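Local coordinates for intracellular sulfur oxidation protein dsrF (Allochromatium vinosum, PDB 2HY5), which is of unknown molecular function but could take part in the oxidation of intracellular sulfur, within a complex with DsrE and DsrH, at residues B[41-44]-B[50-53]. Residues are numbered along the deposited sequence; the frame is centred on the assembly and turned at random.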
# COMPACT_ATOMS: atom_id res chain seq x y z
N VAL B 41 -7.30 -22.60 2.98
CA VAL B 41 -7.39 -21.16 2.92
C VAL B 41 -7.49 -20.67 4.35
O VAL B 41 -8.39 -21.09 5.08
CB VAL B 41 -8.63 -20.71 2.14
CG1 VAL B 41 -8.64 -19.20 1.99
CG2 VAL B 41 -8.64 -21.39 0.78
N LEU B 42 -6.57 -19.82 4.76
CA LEU B 42 -6.55 -19.29 6.11
C LEU B 42 -6.84 -17.80 6.15
O LEU B 42 -6.26 -17.03 5.38
CB LEU B 42 -5.19 -19.55 6.77
CG LEU B 42 -4.94 -18.91 8.14
CD1 LEU B 42 -5.90 -19.49 9.17
CD2 LEU B 42 -3.50 -19.16 8.57
N PHE B 43 -7.74 -17.41 7.04
CA PHE B 43 -8.08 -16.01 7.20
C PHE B 43 -7.54 -15.62 8.56
O PHE B 43 -7.94 -16.17 9.58
CB PHE B 43 -9.59 -15.80 7.12
CG PHE B 43 -10.17 -16.14 5.78
CD1 PHE B 43 -10.46 -17.45 5.44
CD2 PHE B 43 -10.37 -15.14 4.82
CE1 PHE B 43 -10.95 -17.78 4.18
CE2 PHE B 43 -10.86 -15.46 3.56
CZ PHE B 43 -11.15 -16.78 3.23
N LEU B 44 -6.61 -14.68 8.55
CA LEU B 44 -5.95 -14.21 9.76
C LEU B 44 -5.94 -12.69 9.80
O LEU B 44 -6.00 -12.03 8.76
CB LEU B 44 -4.51 -14.75 9.79
CG LEU B 44 -3.53 -14.23 10.84
CD1 LEU B 44 -3.97 -14.68 12.23
CD2 LEU B 44 -2.14 -14.76 10.53
N GLN B 50 -12.92 -10.64 5.60
CA GLN B 50 -13.31 -11.05 4.26
C GLN B 50 -14.54 -11.96 4.29
O GLN B 50 -15.27 -12.07 3.30
CB GLN B 50 -12.16 -11.78 3.56
CG GLN B 50 -10.98 -10.90 3.20
CD GLN B 50 -9.93 -11.67 2.41
OE1 GLN B 50 -10.25 -12.62 1.69
NE2 GLN B 50 -8.68 -11.25 2.51
N LEU B 51 -14.77 -12.61 5.43
CA LEU B 51 -15.89 -13.53 5.55
C LEU B 51 -17.13 -13.03 6.27
O LEU B 51 -17.99 -13.82 6.62
CB LEU B 51 -15.42 -14.82 6.23
CG LEU B 51 -14.35 -15.64 5.51
CD1 LEU B 51 -14.01 -16.87 6.34
CD2 LEU B 51 -14.85 -16.04 4.13
N THR B 52 -17.24 -11.72 6.50
CA THR B 52 -18.42 -11.20 7.18
C THR B 52 -19.67 -11.42 6.35
O THR B 52 -19.63 -11.38 5.12
CB THR B 52 -18.29 -9.69 7.49
OG1 THR B 52 -18.12 -8.96 6.27
CG2 THR B 52 -17.11 -9.43 8.41
N ARG B 53 -20.79 -11.64 7.03
CA ARG B 53 -22.05 -11.87 6.35
C ARG B 53 -22.80 -10.55 6.16
O ARG B 53 -22.54 -9.57 6.86
CB ARG B 53 -22.91 -12.84 7.16
CG ARG B 53 -23.35 -12.29 8.51
CD ARG B 53 -23.82 -13.38 9.47
NE ARG B 53 -24.88 -14.22 8.92
CZ ARG B 53 -24.67 -15.32 8.20
NH1 ARG B 53 -23.44 -15.72 7.93
NH2 ARG B 53 -25.70 -16.03 7.75
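Phe43 packs its ring against Leu51 and Gln50, joining the C-terminal end of strand 38-43, the central strand of the parallel five-stranded sheet of this DsrE/DsrF-like family member, to the loop that follows it. Leu51 supplies the main apolar contact. Its CD1 methyl sits over one face of the ring in a CH-pi contact, 3.8 Å from the centroid and 16° off the normal. Displaced toward the rim, CD1 of Leu51 is 3.7 Å from CD1 of Phe43. CD2 of Leu51 lies over the same face, nearer the rim, 3.9 Å from CZ of Phe43, and the leucine fork rests flat against that face. Gln50 takes the edge: its amide stands nearly perpendicular to the ring, the planes 87° apart, and its CB also touches CE2 of Phe43 at 3.9 Å. CB of Phe43 already points at the loop; chi1 of -64° sets the ring beside its own backbone N, one face turned to Leu51 and an edge to Gln50. In the next shell, hydrogen bonds hold both ends of the buried Gln50 amide, OE1 to Tyr69 OH and NE2 to the backbone oxygen of Lys14, fixing its rotation. Tyr69 also packs on Phe43 and Leu51, while Phe43 is hydrogen-bonded through its backbone to Tyr81 of strand 79-83. Held this way, the amide brings OE1 of Gln50 to 3.5 Å from CE2 of Phe43, close to the ring plane.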